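PDB 5MKW: DNA annealing helicase and endonuclease ZRANB3 from Homo sapiens, which anneals DNA strands and cuts DNA to maintain genome stability at stalled or collapsed replication forks, this chain being its C-terminal HNH domain. Local coordinates for residues 25-30 with 70-75; 48-53 with 96-101. All coordinates share one frame; numbering follows the deposited sequence. Where two conformers were deposited one is given.

Overall arrangement
Both contacts lie near the middle of this small, mostly helical HNH domain, their centres about 9 Å apart. Along the chain their segments alternate: segment 25-30 opens helix 27-36, segment 48-53 is a loop after helix 39-47 and before helix 56-64, segment 70-75 leads into strand 72-76, and segment 96-101 begins helix 97-118. Strands 72-76 and 92-96 pair antiparallel, so interaction 1 packs a helix start on one strand while interaction 2 packs a loop where the other turns into helix. The two meet directly: T97 N donates to F71 O, 3.0 Å away. Together they tie the helical N-terminal half to the zinc-bound strand-strand-helix unit of the nuclease region.

Interaction 1 (25-30 with 70-75); sequences VNAQEL and HFWQVD
The first turn of helix 27-36 settles on the start of strand 72-76 through A27, with A27 CA 5.5 Å from F71 CA. The methyl of A27 is the small bump: it fits the shallow hollow between F71 O, 3.4 Å from A27 CB, and W72 CB, a hollow that suits a side chain of one methyl. On one flank of this bump L30 meets F71. L30 CD2 reaches the rim of the phenyl ring, in the ring plane and 3.9 Å from F71 CE2, so that the branched leucine lies against an edge rather than a face. On the other flank Q28 bends at chi2 (75°) and brings its amide to the indole edge. There W72 NE1 donates to Q28 OE1 over 2.9 Å, nearly straight at 165°, with the oxygen close to the indole plane and the nitrogen in the plane of the amide; the two planes stand 70° apart. Tryptophan suits this place because it joins apolar bulk to one polar N-H. An alanine at W72 would lose the indole, and with it the bond to Q28 and the cation-pi contact with R9, and would probably leave the Q28 side of the contact less firmly held, though A27 would still meet CB. The turn itself is capped by N26, whose OD1 accepts from E29 N at 3.0 Å, the donor standing above the carbonyl plane. Around the contact, R9 of helix 5-16 also bonds the W72 carbonyl, while W72 touches T94 on the paired strand 92-96. L30 packs on W50 and T51 as well, wedging the helix between the hairpin and the loop after helix 39-47.

Interaction 2 (48-53 with 96-101); sequences ATWTSK and CTVCHK. With ZN (zinc ion), chain C.
W50 leans its indole on the start of helix 97-118, and the tight part gathers round its six-membered ring and its carbonyl oxygen. C96 CB lies over one face, 4.2 Å from the W50 ring centroid and 27° off its normal, a CH-pi contact; the sulfur makes a more oblique sulfur-aromatic approach. At the rim, T97 OG1 and V98 CG2 both lie near the ring plane, V98 CG2 3.7 Å from W50 CE3. V98 CG2 also comes 3.4 Å from W50 O, so one valine branch sits between the indole and the backbone carbonyl of W50. A broad flat indole can offer a face to C96 and an edge to V98 at once, and the branched valine supplies a methyl for that edge. T97 OG1 spends its polarity on H70 O, a hydrogen bond beyond the two segments, and can therefore border an aromatic edge.

The K53 side is looser. K53 CB comes only within 4.1 Å of V98 CG2, and the extended chain then carries its ammonium away from the helix at an exposed position, as suits a lysine.

C96 also caps the helix: its SG accepts from C99 N in a nearly straight bond (171°), which probably tempers the thiolate charge. C96 SG and C99 SG hold the zinc at 2.4 Å and 2.3 Å, and C20 and C23 complete the four-cysteine site. Paired CxxC motifs of this kind are a familiar structural zinc site, here joining the N-terminal part to the HNH hairpin and helix.

Interaction 1 (25-30 with 70-75)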
loop_
_atom_site.group_PDB
_atom_site.type_symbol
_atom_site.label_atom_id
_atom_site.label_comp_id
_atom_site.label_asym_id
_atom_site.label_seq_id
_atom_site.Cartn_x
_atom_site.Cartn_y
_atom_site.Cartn_z
ATOM N N VAL A 25 5.179 2.176 9.805
ATOM C CA VAL A 25 6.416 1.955 9.101
ATOM C C VAL A 25 6.722 3.099 8.163
ATOM O O VAL A 25 5.812 3.753 7.609
ATOM C CB VAL A 25 6.474 0.599 8.364
ATOM C CG1 VAL A 25 6.327 -0.529 9.365
ATOM C CG2 VAL A 25 5.452 0.525 7.235
ATOM N N ASN A 26 8.004 3.382 7.999
ATOM C CA ASN A 26 8.393 4.407 7.032
ATOM C C ASN A 26 8.685 3.758 5.684
ATOM O O ASN A 26 9.798 3.280 5.423
ATOM C CB ASN A 26 9.598 5.242 7.498
ATOM C CG ASN A 26 9.840 6.419 6.573
ATOM O OD1 ASN A 26 9.523 6.397 5.374
ATOM N ND2 ASN A 26 10.306 7.482 7.139
ATOM N N ALA A 27 7.630 3.633 4.892
ATOM C CA ALA A 27 7.680 2.813 3.709
ATOM C C ALA A 27 8.535 3.486 2.648
ATOM O O ALA A 27 9.242 2.809 1.889
ATOM C CB ALA A 27 6.279 2.551 3.208
ATOM N N GLN A 28 8.530 4.811 2.625
ATOM C CA GLN A 28 9.371 5.528 1.689
ATOM C C GLN A 28 10.869 5.353 1.948
ATOM O O GLN A 28 11.659 5.270 1.017
ATOM C CB GLN A 28 9.024 6.998 1.644
ATOM C CG GLN A 28 9.903 7.851 0.708
ATOM C CD GLN A 28 9.550 7.633 -0.762
ATOM O OE1 GLN A 28 8.535 6.962 -1.115
ATOM N NE2 GLN A 28 10.360 8.180 -1.629
ATOM N N GLU A 29 11.254 5.336 3.210
ATOM C CA GLU A 29 12.658 5.137 3.578
ATOM C C GLU A 29 13.143 3.750 3.148
ATOM O O GLU A 29 14.243 3.612 2.619
ATOM C CB GLU A 29 12.796 5.265 5.087
ATOM C CG GLU A 29 14.072 4.663 5.675
ATOM C CD GLU A 29 14.160 4.864 7.200
ATOM O OE1 GLU A 29 13.428 4.160 7.960
ATOM O OE2 GLU A 29 14.937 5.751 7.636
ATOM N N LEU A 30 12.295 2.733 3.327
ATOM C CA LEU A 30 12.639 1.388 2.806
ATOM C C LEU A 30 12.762 1.350 1.251
ATOM O O LEU A 30 13.676 0.721 0.696
ATOM C CB LEU A 30 11.620 0.349 3.275
ATOM C CG LEU A 30 12.045 -1.121 2.986
ATOM C CD1 LEU A 30 13.333 -1.468 3.773
ATOM C CD2 LEU A 30 10.900 -2.071 3.320
ATOM N N HIS A 70 5.294 -0.154 -4.818
ATOM C CA HIS A 70 5.472 -1.434 -4.154
ATOM C C HIS A 70 5.488 -1.328 -2.658
ATOM O O HIS A 70 5.316 -2.342 -1.962
ATOM C CB HIS A 70 6.779 -2.121 -4.583
ATOM C CG HIS A 70 6.788 -2.582 -5.991
ATOM N ND1 HIS A 70 7.899 -2.461 -6.790
ATOM C CD2 HIS A 70 5.847 -3.233 -6.731
ATOM C CE1 HIS A 70 7.654 -3.025 -7.960
ATOM N NE2 HIS A 70 6.430 -3.527 -7.936
ATOM N N PHE A 71 5.792 -0.142 -2.156
ATOM C CA PHE A 71 6.015 0.073 -0.726
ATOM C C PHE A 71 4.828 0.769 -0.020
ATOM O O PHE A 71 4.526 0.454 1.140
ATOM C CB PHE A 71 7.316 0.871 -0.550
ATOM C CG PHE A 71 8.543 0.112 -0.964
ATOM C CD1 PHE A 71 8.891 0.014 -2.306
ATOM C CD2 PHE A 71 9.209 -0.672 -0.054
ATOM C CE1 PHE A 71 9.984 -0.761 -2.706
ATOM C CE2 PHE A 71 10.273 -1.452 -0.440
ATOM C CZ PHE A 71 10.684 -1.485 -1.777
ATOM N N TRP A 72 4.226 1.771 -0.663
ATOM C CA TRP A 72 3.064 2.467 -0.082
ATOM C C TRP A 72 2.056 2.879 -1.154
ATOM O O TRP A 72 2.403 3.045 -2.323
ATOM C CB TRP A 72 3.458 3.693 0.794
ATOM C CG TRP A 72 4.152 4.784 0.113
ATOM C CD1 TRP A 72 5.494 4.903 -0.079
ATOM C CD2 TRP A 72 3.561 5.957 -0.464
ATOM N NE1 TRP A 72 5.787 6.062 -0.764
ATOM C CE2 TRP A 72 4.620 6.742 -0.990
ATOM C CE3 TRP A 72 2.259 6.442 -0.546
ATOM C CZ2 TRP A 72 4.416 7.968 -1.612
ATOM C CZ3 TRP A 72 2.040 7.671 -1.222
ATOM C CH2 TRP A 72 3.135 8.431 -1.702
ATOM N N GLN A 73 0.814 3.044 -0.710
ATOM C CA GLN A 73 -0.341 3.382 -1.529
ATOM C C GLN A 73 -1.182 4.404 -0.744
ATOM O O GLN A 73 -1.202 4.351 0.486
ATOM C CB GLN A 73 -1.215 2.130 -1.728
ATOM C CG GLN A 73 -0.622 1.066 -2.627
ATOM C CD GLN A 73 -0.568 1.545 -4.073
ATOM O OE1 GLN A 73 -1.487 2.242 -4.522
ATOM N NE2 GLN A 73 0.577 1.370 -4.728
ATOM N N VAL A 74 -1.889 5.295 -1.460
ATOM C CA VAL A 74 -2.942 6.117 -0.867
ATOM C C VAL A 74 -4.246 5.341 -0.812
ATOM O O VAL A 74 -4.610 4.655 -1.781
ATOM C CB VAL A 74 -3.162 7.389 -1.705
ATOM C CG1 VAL A 74 -4.321 8.209 -1.167
ATOM C CG2 VAL A 74 -1.892 8.209 -1.706
ATOM N N ASP A 75 -4.970 5.450 0.293
ATOM C CA ASP A 75 -6.255 4.778 0.390
ATOM C C ASP A 75 -7.185 5.605 1.264
ATOM O O ASP A 75 -6.794 6.656 1.796
ATOM C CB ASP A 75 -6.055 3.366 0.969
ATOM C CG ASP A 75 -7.157 2.367 0.559
ATOM O OD1 ASP A 75 -8.292 2.787 0.182
ATOM O OD2 ASP A 75 -6.900 1.157 0.723
#

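Interaction 2 (48-53 with 96-101)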
loop_
_atom_site.group_PDB
_atom_site.type_symbol
_atom_site.label_atom_id
_atom_site.label_comp_id
_atom_site.label_asym_id
_atom_site.label_seq_id
_atom_site.Cartn_x
_atom_site.Cartn_y
_atom_site.Cartn_z
ATOM N N ALA A 48 13.880 -9.443 5.708
ATOM C CA ALA A 48 14.265 -9.092 7.070
ATOM C C ALA A 48 13.312 -8.116 7.718
ATOM O O ALA A 48 13.502 -7.803 8.879
ATOM C CB ALA A 48 15.663 -8.500 7.092
ATOM N N THR A 49 12.286 -7.647 7.004
ATOM C CA THR A 49 11.393 -6.640 7.568
ATOM C C THR A 49 9.944 -6.855 7.130
ATOM O O THR A 49 9.610 -7.920 6.639
ATOM C CB THR A 49 11.958 -5.218 7.309
ATOM O OG1 THR A 49 11.297 -4.306 8.151
ATOM C CG2 THR A 49 11.847 -4.792 5.891
ATOM N N TRP A 50 9.084 -5.880 7.383
ATOM C CA TRP A 50 7.614 -5.985 7.197
ATOM C C TRP A 50 7.210 -6.363 5.791
ATOM O O TRP A 50 6.156 -6.962 5.588
ATOM C CB TRP A 50 6.934 -4.644 7.566
ATOM C CG TRP A 50 7.410 -3.452 6.721
ATOM C CD1 TRP A 50 8.366 -2.541 7.054
ATOM C CD2 TRP A 50 6.869 -3.016 5.485
ATOM N NE1 TRP A 50 8.475 -1.572 6.072
ATOM C CE2 TRP A 50 7.574 -1.868 5.089
ATOM C CE3 TRP A 50 5.812 -3.443 4.700
ATOM C CZ2 TRP A 50 7.253 -1.162 3.940
ATOM C CZ3 TRP A 50 5.589 -2.822 3.495
ATOM C CH2 TRP A 50 6.265 -1.662 3.149
ATOM N N THR A 51 8.045 -6.042 4.812
ATOM C CA THR A 51 7.813 -6.485 3.408
ATOM C C THR A 51 7.789 -8.045 3.211
ATOM O O THR A 51 7.244 -8.568 2.224
ATOM C CB THR A 51 8.918 -5.900 2.492
ATOM O OG1 THR A 51 10.189 -5.995 3.161
ATOM C CG2 THR A 51 8.634 -4.451 2.171
ATOM N N SER A 52 8.327 -8.775 4.177
ATOM C CA SER A 52 8.347 -10.238 4.084
ATOM C C SER A 52 6.956 -10.834 3.958
ATOM O O SER A 52 6.793 -11.972 3.479
ATOM C CB SER A 52 9.015 -10.843 5.311
ATOM O OG SER A 52 8.202 -10.665 6.466
ATOM N N LYS A 53 5.950 -10.051 4.319
ATOM C CA LYS A 53 4.578 -10.496 4.237
ATOM C C LYS A 53 3.895 -10.230 2.899
ATOM O O LYS A 53 2.777 -10.631 2.705
ATOM C CB LYS A 53 3.766 -9.856 5.346
ATOM C CG LYS A 53 4.114 -10.408 6.710
ATOM C CD LYS A 53 3.215 -9.771 7.767
ATOM C CE LYS A 53 3.290 -10.514 9.096
ATOM N NZ LYS A 53 2.027 -10.330 9.863
ATOM N N CYS A 96 1.206 1.407 4.046
ATOM C CA CYS A 96 2.181 0.524 3.472
ATOM C C CYS A 96 1.428 -0.557 2.656
ATOM O O CYS A 96 0.198 -0.769 2.794
ATOM C CB CYS A 96 3.053 -0.130 4.571
ATOM S SG CYS A 96 2.228 -1.399 5.529
ATOM N N THR A 97 2.160 -1.250 1.794
ATOM C CA THR A 97 1.508 -2.205 0.905
ATOM C C THR A 97 0.984 -3.452 1.611
ATOM O O THR A 97 0.052 -4.049 1.146
ATOM C CB THR A 97 2.398 -2.546 -0.291
ATOM O OG1 THR A 97 3.761 -2.692 0.145
ATOM C CG2 THR A 97 2.285 -1.395 -1.322
ATOM N N VAL A 98 1.533 -3.796 2.765
ATOM C CA VAL A 98 1.046 -4.912 3.544
ATOM C C VAL A 98 -0.313 -4.542 4.178
ATOM O O VAL A 98 -1.287 -5.264 4.062
ATOM C CB VAL A 98 2.070 -5.346 4.612
ATOM C CG1 VAL A 98 1.441 -6.280 5.643
ATOM C CG2 VAL A 98 3.278 -6.024 3.957
ATOM N N CYS A 99 -0.395 -3.374 4.770
ATOM C CA CYS A 99 -1.707 -2.905 5.250
ATOM C C CYS A 99 -2.734 -2.709 4.119
ATOM O O CYS A 99 -3.930 -2.933 4.287
ATOM C CB CYS A 99 -1.549 -1.600 6.017
ATOM S SG CYS A 99 -0.675 -1.793 7.610
ATOM N N HIS A 100 -2.279 -2.199 2.997
ATOM C CA HIS A 100 -3.165 -1.973 1.887
ATOM C C HIS A 100 -3.750 -3.312 1.385
ATOM O O HIS A 100 -4.922 -3.394 1.056
ATOM C CB HIS A 100 -2.450 -1.282 0.770
ATOM C CG HIS A 100 -3.323 -0.989 -0.389
ATOM N ND1 HIS A 100 -3.071 -1.481 -1.652
ATOM C CD2 HIS A 100 -4.388 -0.166 -0.506
ATOM C CE1 HIS A 100 -3.923 -0.943 -2.498
ATOM N NE2 HIS A 100 -4.810 -0.251 -1.806
ATOM N N LYS A 101 -2.901 -4.331 1.276
ATOM C CA LYS A 101 -3.365 -5.659 0.873
ATOM C C LYS A 101 -4.315 -6.365 1.868
ATOM O O LYS A 101 -5.276 -7.020 1.430
ATOM C CB LYS A 101 -2.171 -6.541 0.570
ATOM C CG LYS A 101 -1.555 -6.181 -0.758
ATOM C CD LYS A 101 -0.377 -7.053 -1.048
ATOM C CE LYS A 101 0.495 -6.394 -2.084
ATOM N NZ LYS A 101 -0.170 -6.379 -3.398
HETATM ZN ZN ZN C . 1.198 -0.471 7.433
#